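Local coordinates for protein transcriptional regulator ComR (Streptococcus vestibularis F0396, PDB 6HU8) that controls competence as a peptide-pheromone-responsive transcriptional regulator of the RNPP family, probably binding DNA through its helix-turn-helix domain, at residues 18-23 with 56-61; 30-35 with 49-54; 249-254 with 269-274; 208-213 with 231-236. All blocks are in the same frame, centred on the assembly; numbering follows the deposited sequence.

Starting from the N terminus, the chain leaves helix 3-17 and reaches the first half of contact 1, then the first half of contact 2; helix 49-59 and its C-terminal turn supply the second halves of both. Contact 2 therefore nests inside the loop closed by contact 1, and the two, with centres about 11 Å apart, tie together the helix-turn-helix domain. Contacts 4 and 3 follow in series in the tetratricopeptide domain: contact 4 closes 208-213 onto 231-236 before contact 3 pairs 249-254 with 269-274. These two touch, V249 packing on L233 and L234, and L252 on M211. Contacts 2 and 4 stay about 17 Å apart at their nearest atoms, on opposite sides of the chain's centre.

Contact 1 (18-23 with 56-61); sequences QQMSRE and AKRLGK
Segment 18-23, a loop running into helix 22-26, comes up to the C-terminal end of helix 49-59, where Q18 and L59 have the nearest CA atoms, 7.9 Å apart. Q18 reaches across with an extended side chain, and its NE2 donates to L59 O at 2.8 Å. The bond is fairly straight, 159° at the hydrogen. The acceptor lies nearly in the Q18 amide plane, while the donor sits 18° from the carbonyl plane of L59. At the other end of the same amide, OE1 takes a hydrogen from a water at 2.6 Å, and this water also donates to R58 O. The one amide thus engages two successive carbonyls at the helix end, one directly and one through water; NE2 has a further acceptor in E14 OE1.

Here, in the helix-turn-helix domain, the C-terminal ends of helices 3-17 and 49-59 meet, each closed by a Schellman motif with Q19 or G60 in positive phi. M20 lies beside the polar pair. Its chain is extended as far as SD and bends at chi3 (-75°), which places CE 3.6 Å from R58 O. Its sulfur rests 4.1 Å from L59 CD2, the branch that also packs on the amide of Q18. The R58 guanidinium approaches that sulfur obliquely, with NH2 4.5 Å from SD, but its hydrogen bonds go to helix 22-26: NE to L25 O and NH2 to V24 O. L25 touches M20 and L59 as well.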
loop_
_atom_site.group_PDB
_atom_site.type_symbol
_atom_site.label_atom_id
_atom_site.label_comp_id
_atom_site.label_asym_id
_atom_site.label_seq_id
_atom_site.Cartn_x
_atom_site.Cartn_y
_atom_site.Cartn_z
ATOM N N GLN A 18 -11.057 -31.746 -15.257
ATOM C CA GLN A 18 -11.401 -32.332 -13.957
ATOM C C GLN A 18 -12.849 -32.027 -13.549
ATOM O O GLN A 18 -13.243 -32.297 -12.410
ATOM C CB GLN A 18 -10.443 -31.835 -12.857
ATOM C CG GLN A 18 -8.939 -32.111 -13.137
ATOM C CD GLN A 18 -8.044 -31.763 -11.964
ATOM O OE1 GLN A 18 -8.498 -31.697 -10.817
ATOM N NE2 GLN A 18 -6.759 -31.538 -12.239
ATOM N N GLN A 19 -13.614 -31.449 -14.475
ATOM C CA GLN A 19 -15.019 -31.087 -14.241
ATOM C C GLN A 19 -15.159 -30.266 -12.967
ATOM O O GLN A 19 -16.051 -30.481 -12.138
ATOM C CB GLN A 19 -15.887 -32.348 -14.208
ATOM C CG GLN A 19 -15.797 -33.132 -15.516
ATOM C CD GLN A 19 -16.688 -34.370 -15.558
ATOM O OE1 GLN A 19 -17.018 -34.954 -14.525
ATOM N NE2 GLN A 19 -17.077 -34.775 -16.766
ATOM N N MET A 20 -14.253 -29.303 -12.832
ATOM C CA MET A 20 -14.169 -28.470 -11.645
ATOM C C MET A 20 -14.668 -27.065 -11.969
ATOM O O MET A 20 -14.169 -26.417 -12.892
ATOM C CB MET A 20 -12.725 -28.425 -11.126
ATOM C CG MET A 20 -12.583 -27.771 -9.755
ATOM S SD MET A 20 -10.877 -27.521 -9.159
ATOM C CE MET A 20 -10.414 -29.196 -8.680
ATOM N N SER A 21 -15.669 -26.595 -11.230
ATOM C CA SER A 21 -16.177 -25.245 -11.444
ATOM C C SER A 21 -15.174 -24.240 -10.897
ATOM O O SER A 21 -14.301 -24.603 -10.115
ATOM C CB SER A 21 -17.523 -25.060 -10.772
ATOM O OG SER A 21 -17.327 -24.876 -9.390
ATOM N N ARG A 22 -15.282 -22.985 -11.321
ATOM C CA ARG A 22 -14.404 -21.936 -10.800
ATOM C C ARG A 22 -14.577 -21.759 -9.309
ATOM O O ARG A 22 -13.587 -21.592 -8.587
ATOM C CB ARG A 22 -14.655 -20.606 -11.507
ATOM C CG ARG A 22 -14.320 -20.678 -12.982
ATOM C CD ARG A 22 -14.204 -19.300 -13.552
ATOM N NE ARG A 22 -13.674 -19.317 -14.910
ATOM C CZ ARG A 22 -14.416 -19.293 -16.010
ATOM N NH1 ARG A 22 -15.743 -19.254 -15.920
ATOM N NH2 ARG A 22 -13.825 -19.304 -17.199
ATOM N N GLU A 23 -15.827 -21.781 -8.831
ATOM C CA GLU A 23 -16.063 -21.584 -7.399
ATOM C C GLU A 23 -15.401 -22.709 -6.596
ATOM O O GLU A 23 -14.860 -22.461 -5.517
ATOM C CB GLU A 23 -17.573 -21.510 -7.068
ATOM C CG GLU A 23 -18.217 -20.157 -7.373
ATOM C CD GLU A 23 -18.414 -19.904 -8.861
ATOM O OE1 GLU A 23 -18.396 -20.888 -9.632
ATOM O OE2 GLU A 23 -18.591 -18.720 -9.264
ATOM N N ALA A 56 -2.119 -24.655 -9.045
ATOM C CA ALA A 56 -1.496 -25.948 -9.300
ATOM C C ALA A 56 -1.798 -26.918 -8.159
ATOM O O ALA A 56 -2.060 -28.092 -8.402
ATOM C CB ALA A 56 0.013 -25.793 -9.511
ATOM N N LYS A 57 -1.775 -26.436 -6.919
ATOM C CA LYS A 57 -2.135 -27.306 -5.803
ATOM C C LYS A 57 -3.582 -27.818 -5.937
ATOM O O LYS A 57 -3.852 -28.986 -5.698
ATOM C CB LYS A 57 -1.952 -26.587 -4.468
ATOM C CG LYS A 57 -2.063 -27.517 -3.269
ATOM C CD LYS A 57 -2.133 -26.763 -1.961
ATOM C CE LYS A 57 -2.257 -27.724 -0.780
ATOM N NZ LYS A 57 -1.706 -27.133 0.480
ATOM N N ARG A 58 -4.504 -26.946 -6.338
ATOM C CA ARG A 58 -5.921 -27.330 -6.432
ATOM C C ARG A 58 -6.146 -28.351 -7.547
ATOM O O ARG A 58 -7.045 -29.189 -7.461
ATOM C CB ARG A 58 -6.792 -26.095 -6.666
ATOM C CG ARG A 58 -6.812 -25.085 -5.521
ATOM C CD ARG A 58 -7.603 -25.552 -4.293
ATOM N NE ARG A 58 -9.004 -25.851 -4.614
ATOM C CZ ARG A 58 -9.604 -27.009 -4.346
ATOM N NH1 ARG A 58 -8.940 -27.977 -3.731
ATOM N NH2 ARG A 58 -10.881 -27.196 -4.684
ATOM N N LEU A 59 -5.326 -28.283 -8.596
ATOM C CA LEU A 59 -5.453 -29.205 -9.735
ATOM C C LEU A 59 -4.560 -30.441 -9.633
ATOM O O LEU A 59 -4.583 -31.284 -10.519
ATOM C CB LEU A 59 -5.143 -28.477 -11.044
ATOM C CG LEU A 59 -6.116 -27.356 -11.421
ATOM C CD1 LEU A 59 -5.623 -26.610 -12.655
ATOM C CD2 LEU A 59 -7.583 -27.862 -11.586
ATOM N N GLY A 60 -3.776 -30.539 -8.562
ATOM C CA GLY A 60 -2.933 -31.701 -8.332
ATOM C C GLY A 60 -1.780 -31.782 -9.323
ATOM O O GLY A 60 -1.304 -32.868 -9.640
ATOM N N LYS A 61 -1.355 -30.622 -9.819
ATOM C CA LYS A 61 -0.275 -30.518 -10.806
ATOM C C LYS A 61 0.942 -29.816 -10.221
ATOM O O LYS A 61 0.858 -29.177 -9.162
ATOM C CB LYS A 61 -0.762 -29.756 -12.040
ATOM C CG LYS A 61 -1.930 -30.422 -12.729
ATOM C CD LYS A 61 -1.484 -31.742 -13.344
ATOM C CE LYS A 61 -2.520 -32.323 -14.266
ATOM N NZ LYS A 61 -2.001 -33.577 -14.864
HETATM O O HOH W 1 -7.376 -31.701 -8.426
#

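Contact 2 (30-35 with 49-54); sequences AELTVR and LDKLSY
E31 and L32 meet the side chains of K51 and Y54 within the helix-turn-helix domain, where the loop before helix 34-41 packs on helix 49-59. The Y54 ring takes E31 over one face: CB lies 4.0 Å from the ring centroid, offset toward the rim, in a CH-pi contact. The E31 carboxylate continues past the rim, with OE1 3.2 Å from Y54 CD1 and its plane turned 59° from the ring. L32 comes to the CD2-CE2 side of the same ring, with CB 3.7 Å from Y54 CD2, in an oblique approach.

L32 also packs on the aliphatic part of K51, CD1 lying 3.6 Å from K51 CD. The lysine chain runs on past this leucine and bends at its last torsion (chi4 -55°), which brings NZ round to the backbone of E31. There K51 NZ donates to E31 O at 2.9 Å, standing 37° out of the carbonyl plane.

Further out, Y54 OH is hydrogen-bonded with L25 O, tying the far end of the ring to helix 22-26, whose L25 and C26 also touch L32. K51 packs on L148 of helix 139-152, so the same lysine joins the helix-turn-helix domain to that helix, and its NZ has a second hydrogen-bond partner there in Q151 OE1.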
loop_
_atom_site.group_PDB
_atom_site.type_symbol
_atom_site.label_atom_id
_atom_site.label_comp_id
_atom_site.label_asym_id
_atom_site.label_seq_id
_atom_site.Cartn_x
_atom_site.Cartn_y
_atom_site.Cartn_z
ATOM N N ALA A 30 -9.648 -16.837 -0.402
ATOM C CA ALA A 30 -8.549 -16.171 0.297
ATOM C C ALA A 30 -7.275 -16.115 -0.539
ATOM O O ALA A 30 -6.456 -15.211 -0.337
ATOM C CB ALA A 30 -8.260 -16.846 1.638
ATOM N N GLU A 31 -7.096 -17.058 -1.466
ATOM C CA GLU A 31 -5.850 -17.109 -2.235
ATOM C C GLU A 31 -6.071 -16.778 -3.698
ATOM O O GLU A 31 -5.190 -16.236 -4.372
ATOM C CB GLU A 31 -5.196 -18.487 -2.086
ATOM C CG GLU A 31 -4.657 -18.673 -0.667
ATOM C CD GLU A 31 -4.033 -20.030 -0.412
ATOM O OE1 GLU A 31 -4.788 -21.014 -0.264
ATOM O OE2 GLU A 31 -2.788 -20.108 -0.353
ATOM N N LEU A 32 -7.262 -17.112 -4.182
ATOM C CA LEU A 32 -7.661 -16.826 -5.551
ATOM C C LEU A 32 -9.166 -16.586 -5.597
ATOM O O LEU A 32 -9.936 -17.380 -5.051
ATOM C CB LEU A 32 -7.301 -17.982 -6.478
ATOM C CG LEU A 32 -7.547 -17.703 -7.955
ATOM C CD1 LEU A 32 -6.494 -16.719 -8.441
ATOM C CD2 LEU A 32 -7.490 -18.995 -8.748
ATOM N N THR A 33 -9.594 -15.499 -6.223
ATOM C CA THR A 33 -11.030 -15.249 -6.339
ATOM C C THR A 33 -11.515 -15.677 -7.710
ATOM O O THR A 33 -10.724 -15.873 -8.639
ATOM C CB THR A 33 -11.393 -13.769 -6.119
ATOM O OG1 THR A 33 -10.888 -12.982 -7.209
ATOM C CG2 THR A 33 -10.799 -13.251 -4.796
ATOM N N VAL A 34 -12.826 -15.802 -7.850
ATOM C CA VAL A 34 -13.381 -16.209 -9.116
ATOM C C VAL A 34 -13.012 -15.214 -10.220
ATOM O O VAL A 34 -12.657 -15.621 -11.325
ATOM C CB VAL A 34 -14.923 -16.376 -8.996
ATOM C CG1 VAL A 34 -15.566 -16.439 -10.357
ATOM C CG2 VAL A 34 -15.222 -17.639 -8.171
ATOM N N ARG A 35 -13.077 -13.913 -9.930
ATOM C CA ARG A 35 -12.828 -12.942 -10.994
ATOM C C ARG A 35 -11.337 -12.901 -11.353
ATOM O O ARG A 35 -10.986 -12.690 -12.513
ATOM C CB ARG A 35 -13.317 -11.553 -10.593
ATOM C CG ARG A 35 -14.838 -11.434 -10.551
ATOM C CD ARG A 35 -15.270 -10.005 -10.240
ATOM N NE ARG A 35 -14.958 -9.647 -8.862
ATOM C CZ ARG A 35 -15.220 -8.467 -8.307
ATOM N NH1 ARG A 35 -15.816 -7.503 -9.005
ATOM N NH2 ARG A 35 -14.885 -8.251 -7.045
ATOM N N LEU A 49 3.263 -15.896 -8.873
ATOM C CA LEU A 49 3.744 -17.167 -8.367
ATOM C C LEU A 49 2.826 -17.698 -7.276
ATOM O O LEU A 49 2.536 -18.891 -7.235
ATOM C CB LEU A 49 5.168 -17.025 -7.834
ATOM C CG LEU A 49 5.801 -18.298 -7.271
ATOM C CD1 LEU A 49 5.651 -19.438 -8.256
ATOM C CD2 LEU A 49 7.274 -18.074 -6.937
ATOM N N ASP A 50 2.377 -16.810 -6.394
ATOM C CA ASP A 50 1.464 -17.199 -5.323
ATOM C C ASP A 50 0.170 -17.765 -5.880
ATOM O O ASP A 50 -0.290 -18.814 -5.445
ATOM C CB ASP A 50 1.133 -16.018 -4.409
ATOM C CG ASP A 50 2.324 -15.554 -3.590
ATOM O OD1 ASP A 50 3.221 -16.383 -3.308
ATOM O OD2 ASP A 50 2.352 -14.356 -3.232
ATOM N N LYS A 51 -0.429 -17.068 -6.833
ATOM C CA LYS A 51 -1.689 -17.545 -7.372
ATOM C C LYS A 51 -1.501 -18.800 -8.257
ATOM O O LYS A 51 -2.315 -19.728 -8.204
ATOM C CB LYS A 51 -2.404 -16.408 -8.113
ATOM C CG LYS A 51 -2.680 -15.227 -7.165
ATOM C CD LYS A 51 -3.912 -14.414 -7.517
ATOM C CE LYS A 51 -4.070 -13.219 -6.551
ATOM N NZ LYS A 51 -4.095 -13.601 -5.108
ATOM N N LEU A 52 -0.427 -18.866 -9.042
ATOM C CA LEU A 52 -0.199 -20.075 -9.829
ATOM C C LEU A 52 0.091 -21.279 -8.915
ATOM O O LEU A 52 -0.360 -22.395 -9.179
ATOM C CB LEU A 52 0.957 -19.884 -10.817
ATOM C CG LEU A 52 1.109 -21.028 -11.823
ATOM C CD1 LEU A 52 -0.108 -21.190 -12.715
ATOM C CD2 LEU A 52 2.352 -20.848 -12.699
ATOM N N SER A 53 0.840 -21.043 -7.841
ATOM C CA SER A 53 1.132 -22.086 -6.856
ATOM C C SER A 53 -0.163 -22.663 -6.253
ATOM O O SER A 53 -0.288 -23.869 -6.043
ATOM C CB SER A 53 2.031 -21.521 -5.753
ATOM O OG SER A 53 2.282 -22.497 -4.766
ATOM N N TYR A 54 -1.128 -21.791 -5.983
ATOM C CA TYR A 54 -2.403 -22.228 -5.422
ATOM C C TYR A 54 -3.178 -23.054 -6.453
ATOM O O TYR A 54 -3.698 -24.137 -6.146
ATOM C CB TYR A 54 -3.224 -21.013 -4.951
ATOM C CG TYR A 54 -4.662 -21.365 -4.584
ATOM C CD1 TYR A 54 -4.965 -21.895 -3.336
ATOM C CD2 TYR A 54 -5.700 -21.193 -5.494
ATOM C CE1 TYR A 54 -6.270 -22.242 -2.996
ATOM C CE2 TYR A 54 -7.042 -21.544 -5.161
ATOM C CZ TYR A 54 -7.288 -22.073 -3.916
ATOM O OH TYR A 54 -8.548 -22.412 -3.550
#

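Contact 3 (249-254 with 269-274); sequences VYILEA and ENYDKA
N270 and its neighbours face Y250 to A254 across two antiparallel helices; the axes of segments 249-254 and 269-274 come within 7.7 Å, at 170°. Y250 CB rests 3.3 Å from N270 O. N270 CB packs 3.7 Å from A254 CB, and the N270 and E253 side chains cross at about a right angle. N270 ND2 lies 3.6 Å from E253 CG; a water bridges the two, accepting from ND2 and donating to E253 OE1. OD1 of N270 is buried without a hydrogen-bond partner in the model. Y271 starts away from the other helix, yet its ring swings back and lays one face over A254 CB, 3.9 Å from the centroid. I251 CG1 meets CE1 of that ring. K273 then covers one face of the Y250 ring with its CB, offset toward the rim, and its extended chain carries CD to 3.7 Å from Y250 CE1. A274 comes last, its CB touching both Y250 CB and I251 CG1.

This antiparallel helix pair belongs to the tetratricopeptide domain. Helix 226-240 borders it through L234 on Y250, while helix 285-296 packs T290 on I251 and A274, and Y271 OH reaches D297 just after that helix.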
loop_
_atom_site.group_PDB
_atom_site.type_symbol
_atom_site.label_atom_id
_atom_site.label_comp_id
_atom_site.label_asym_id
_atom_site.label_seq_id
_atom_site.Cartn_x
_atom_site.Cartn_y
_atom_site.Cartn_z
ATOM N N VAL A 249 5.360 13.473 12.042
ATOM C CA VAL A 249 4.835 12.655 13.133
ATOM C C VAL A 249 4.494 13.511 14.348
ATOM O O VAL A 249 3.409 13.393 14.930
ATOM C CB VAL A 249 5.839 11.549 13.523
ATOM C CG1 VAL A 249 5.304 10.742 14.687
ATOM C CG2 VAL A 249 6.101 10.627 12.319
ATOM N N TYR A 250 5.416 14.386 14.737
ATOM C CA TYR A 250 5.158 15.270 15.875
ATOM C C TYR A 250 4.072 16.319 15.594
ATOM O O TYR A 250 3.396 16.795 16.522
ATOM C CB TYR A 250 6.462 15.929 16.318
ATOM C CG TYR A 250 7.329 14.919 17.028
ATOM C CD1 TYR A 250 6.956 14.419 18.266
ATOM C CD2 TYR A 250 8.487 14.437 16.448
ATOM C CE1 TYR A 250 7.720 13.480 18.916
ATOM C CE2 TYR A 250 9.255 13.485 17.090
ATOM C CZ TYR A 250 8.865 13.021 18.331
ATOM O OH TYR A 250 9.626 12.076 18.977
ATOM N N ILE A 251 3.882 16.671 14.329
ATOM C CA ILE A 251 2.787 17.581 13.973
ATOM C C ILE A 251 1.441 16.902 14.255
ATOM O O ILE A 251 0.548 17.514 14.853
ATOM C CB ILE A 251 2.860 18.019 12.486
ATOM C CG1 ILE A 251 4.019 18.995 12.258
ATOM C CG2 ILE A 251 1.533 18.648 12.030
ATOM C CD1 ILE A 251 4.240 19.348 10.772
ATOM N N LEU A 252 1.296 15.644 13.841
ATOM C CA LEU A 252 0.078 14.869 14.133
ATOM C C LEU A 252 -0.157 14.707 15.632
ATOM O O LEU A 252 -1.292 14.841 16.095
ATOM C CB LEU A 252 0.127 13.477 13.482
ATOM C CG LEU A 252 -0.111 13.382 11.978
ATOM C CD1 LEU A 252 0.435 12.054 11.428
ATOM C CD2 LEU A 252 -1.618 13.498 11.687
ATOM N N GLU A 253 0.895 14.409 16.394
ATOM C CA GLU A 253 0.732 14.298 17.846
ATOM C C GLU A 253 0.296 15.642 18.460
ATOM O O GLU A 253 -0.483 15.686 19.427
ATOM C CB GLU A 253 2.023 13.805 18.520
ATOM C CG GLU A 253 1.781 13.394 19.978
ATOM C CD GLU A 253 2.990 12.801 20.667
ATOM O OE1 GLU A 253 2.938 12.655 21.904
ATOM O OE2 GLU A 253 3.982 12.466 19.984
ATOM N N ALA A 254 0.789 16.740 17.892
ATOM C CA ALA A 254 0.372 18.063 18.328
ATOM C C ALA A 254 -1.114 18.317 18.056
ATOM O O ALA A 254 -1.823 18.858 18.915
ATOM C CB ALA A 254 1.226 19.132 17.649
ATOM N N GLU A 269 4.615 21.954 22.675
ATOM C CA GLU A 269 5.818 21.132 22.836
ATOM C C GLU A 269 6.026 20.203 21.639
ATOM O O GLU A 269 7.146 20.066 21.130
ATOM C CB GLU A 269 5.734 20.315 24.134
ATOM C CG GLU A 269 5.730 21.199 25.398
ATOM C CD GLU A 269 5.510 20.421 26.683
ATOM O OE1 GLU A 269 5.189 19.214 26.608
ATOM O OE2 GLU A 269 5.647 21.028 27.772
ATOM N N ASN A 270 4.947 19.572 21.177
ATOM C CA ASN A 270 5.037 18.637 20.059
ATOM C C ASN A 270 5.347 19.341 18.732
ATOM O O ASN A 270 6.155 18.833 17.940
ATOM C CB ASN A 270 3.750 17.812 19.957
ATOM C CG ASN A 270 3.615 16.817 21.108
ATOM O OD1 ASN A 270 4.618 16.278 21.591
ATOM N ND2 ASN A 270 2.392 16.568 21.547
ATOM N N TYR A 271 4.763 20.518 18.502
ATOM C CA TYR A 271 5.163 21.317 17.338
ATOM C C TYR A 271 6.630 21.727 17.442
ATOM O O TYR A 271 7.345 21.740 16.432
ATOM C CB TYR A 271 4.298 22.569 17.183
ATOM C CG TYR A 271 3.110 22.380 16.263
ATOM C CD1 TYR A 271 3.285 22.110 14.904
ATOM C CD2 TYR A 271 1.815 22.491 16.750
ATOM C CE1 TYR A 271 2.193 21.923 14.056
ATOM C CE2 TYR A 271 0.718 22.314 15.909
ATOM C CZ TYR A 271 0.914 22.035 14.569
ATOM O OH TYR A 271 -0.175 21.868 13.740
ATOM N N ASP A 272 7.088 22.060 18.648
ATOM C CA ASP A 272 8.481 22.481 18.811
ATOM C C ASP A 272 9.450 21.339 18.540
ATOM O O ASP A 272 10.532 21.560 17.972
ATOM C CB ASP A 272 8.739 23.052 20.216
ATOM C CG ASP A 272 8.276 24.488 20.363
ATOM O OD1 ASP A 272 7.916 25.127 19.346
ATOM O OD2 ASP A 272 8.301 24.996 21.508
ATOM N N LYS A 273 9.086 20.127 18.955
ATOM C CA LYS A 273 9.843 18.939 18.568
ATOM C C LYS A 273 9.910 18.781 17.052
ATOM O O LYS A 273 10.973 18.478 16.501
ATOM C CB LYS A 273 9.227 17.680 19.177
ATOM C CG LYS A 273 9.550 17.466 20.641
ATOM C CD LYS A 273 8.890 16.184 21.157
ATOM C CE LYS A 273 9.112 16.021 22.662
ATOM N NZ LYS A 273 8.254 14.964 23.258
ATOM N N ALA A 274 8.766 18.943 16.379
ATOM C CA ALA A 274 8.727 18.919 14.917
ATOM C C ALA A 274 9.644 19.966 14.277
ATOM O O ALA A 274 10.339 19.682 13.295
ATOM C CB ALA A 274 7.266 19.123 14.422
HETATM O O HOH W 2 1.556 14.425 23.479
#

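Contact 4 (208-213 with 231-236); sequences NDLMAI and DKLLAV
L210 lies over the aliphatic start of K232, its CD1 3.5 Å from K232 CG, the two side chains crossing at a slant. The same methyl, CD1, also comes 4.1 Å from V236 CG2. CB of L210 is met by L233 CD2 at 3.5 Å, tighter than usual for two carbons. That L233 methyl also touches M211, whose CG is 3.8 Å away, and the M211 and L233 chains run at about a right angle to each other. L233 CD2 is thus shared between neighbouring residues of the opposing helix.

Helices 200-219 and 226-240 follow one another in the chain, as in the helical hairpins of tetratricopeptide domains; segments 208-213 and 231-236 run antiparallel at 158° with their axes 9.7 Å apart, and L210 and L233 meet between them, with M211, K232 and V236 at their sides. No hydrogen bond crosses between the segments. K232 keeps only its CB and CG against L210; chi2 (83°) turns CD aside, and with a further bend at chi4 the chain ends with NZ on L192 O and Q194 O, at the end of helix 181-192 and just beyond it. L210 touches V191 and L192 of that helix, while M211 packs on L252 of helix 246-261.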
loop_
_atom_site.group_PDB
_atom_site.type_symbol
_atom_site.label_atom_id
_atom_site.label_comp_id
_atom_site.label_asym_id
_atom_site.label_seq_id
_atom_site.Cartn_x
_atom_site.Cartn_y
_atom_site.Cartn_z
ATOM N N ASN A 208 3.955 5.110 5.601
ATOM C CA ASN A 208 2.917 5.888 4.935
ATOM C C ASN A 208 1.505 5.398 5.284
ATOM O O ASN A 208 0.563 6.188 5.363
ATOM C CB ASN A 208 3.141 5.853 3.421
ATOM C CG ASN A 208 4.274 6.759 2.990
ATOM O OD1 ASN A 208 4.536 7.775 3.637
ATOM N ND2 ASN A 208 4.955 6.403 1.902
ATOM N N ASP A 209 1.356 4.092 5.492
ATOM C CA ASP A 209 0.085 3.571 5.985
ATOM C C ASP A 209 -0.196 4.046 7.403
ATOM O O ASP A 209 -1.320 4.376 7.742
ATOM C CB ASP A 209 0.077 2.052 5.959
ATOM C CG ASP A 209 -0.191 1.504 4.581
ATOM O OD1 ASP A 209 -0.324 2.308 3.636
ATOM O OD2 ASP A 209 -0.267 0.274 4.457
ATOM N N LEU A 210 0.826 4.041 8.240
ATOM C CA LEU A 210 0.666 4.544 9.603
ATOM C C LEU A 210 0.308 6.033 9.593
ATOM O O LEU A 210 -0.541 6.485 10.375
ATOM C CB LEU A 210 1.938 4.282 10.399
ATOM C CG LEU A 210 2.146 2.820 10.792
ATOM C CD1 LEU A 210 3.559 2.592 11.260
ATOM C CD2 LEU A 210 1.162 2.443 11.873
ATOM N N MET A 211 0.944 6.807 8.710
ATOM C CA MET A 211 0.595 8.222 8.616
ATOM C C MET A 211 -0.871 8.386 8.249
ATOM O O MET A 211 -1.550 9.256 8.809
ATOM C CB MET A 211 1.480 8.963 7.605
ATOM C CG MET A 211 2.921 9.250 8.114
ATOM S SD MET A 211 3.069 10.460 9.450
ATOM C CE MET A 211 2.912 11.993 8.527
ATOM N N ALA A 212 -1.345 7.558 7.315
ATOM C CA ALA A 212 -2.742 7.593 6.856
ATOM C C ALA A 212 -3.724 7.297 7.988
ATOM O O ALA A 212 -4.759 7.945 8.105
ATOM C CB ALA A 212 -2.965 6.586 5.691
ATOM N N ILE A 213 -3.400 6.289 8.789
ATOM C CA ILE A 213 -4.178 5.925 9.968
ATOM C C ILE A 213 -4.295 7.099 10.945
ATOM O O ILE A 213 -5.374 7.405 11.455
ATOM C CB ILE A 213 -3.521 4.712 10.666
ATOM C CG1 ILE A 213 -3.689 3.454 9.801
ATOM C CG2 ILE A 213 -4.045 4.531 12.080
ATOM C CD1 ILE A 213 -2.820 2.278 10.210
ATOM N N ASP A 231 3.551 5.919 18.311
ATOM C CA ASP A 231 4.665 5.107 18.790
ATOM C C ASP A 231 5.242 4.214 17.683
ATOM O O ASP A 231 6.467 4.032 17.563
ATOM C CB ASP A 231 4.204 4.261 19.977
ATOM C CG ASP A 231 4.143 5.062 21.273
ATOM O OD1 ASP A 231 4.872 6.063 21.385
ATOM O OD2 ASP A 231 3.369 4.694 22.177
ATOM N N LYS A 232 4.353 3.662 16.868
ATOM C CA LYS A 232 4.789 2.780 15.796
ATOM C C LYS A 232 5.521 3.597 14.740
ATOM O O LYS A 232 6.575 3.184 14.238
ATOM C CB LYS A 232 3.605 2.036 15.177
ATOM C CG LYS A 232 4.028 0.861 14.272
ATOM C CD LYS A 232 4.315 -0.385 15.087
ATOM C CE LYS A 232 4.618 -1.600 14.197
ATOM N NZ LYS A 232 3.992 -2.826 14.757
ATOM N N LEU A 233 4.968 4.768 14.419
ATOM C CA LEU A 233 5.607 5.673 13.466
ATOM C C LEU A 233 7.047 6.010 13.872
ATOM O O LEU A 233 7.963 5.984 13.039
ATOM C CB LEU A 233 4.794 6.959 13.331
ATOM C CG LEU A 233 3.552 6.884 12.462
ATOM C CD1 LEU A 233 2.635 8.000 12.905
ATOM C CD2 LEU A 233 3.942 7.040 11.001
ATOM N N LEU A 234 7.239 6.318 15.154
ATOM C CA LEU A 234 8.559 6.649 15.668
ATOM C C LEU A 234 9.457 5.409 15.658
ATOM O O LEU A 234 10.662 5.503 15.392
ATOM C CB LEU A 234 8.458 7.242 17.084
ATOM C CG LEU A 234 7.789 8.614 17.215
ATOM C CD1 LEU A 234 7.815 9.104 18.654
ATOM C CD2 LEU A 234 8.459 9.632 16.311
ATOM N N ALA A 235 8.876 4.246 15.942
ATOM C CA ALA A 235 9.638 2.986 15.880
ATOM C C ALA A 235 10.135 2.678 14.470
ATOM O O ALA A 235 11.265 2.199 14.294
ATOM C CB ALA A 235 8.800 1.829 16.395
ATOM N N VAL A 236 9.314 2.950 13.458
ATOM C CA VAL A 236 9.760 2.735 12.075
ATOM C C VAL A 236 10.876 3.709 11.709
ATOM O O VAL A 236 11.892 3.311 11.125
ATOM C CB VAL A 236 8.617 2.880 11.068
ATOM C CG1 VAL A 236 9.151 2.809 9.646
ATOM C CG2 VAL A 236 7.563 1.806 11.303
#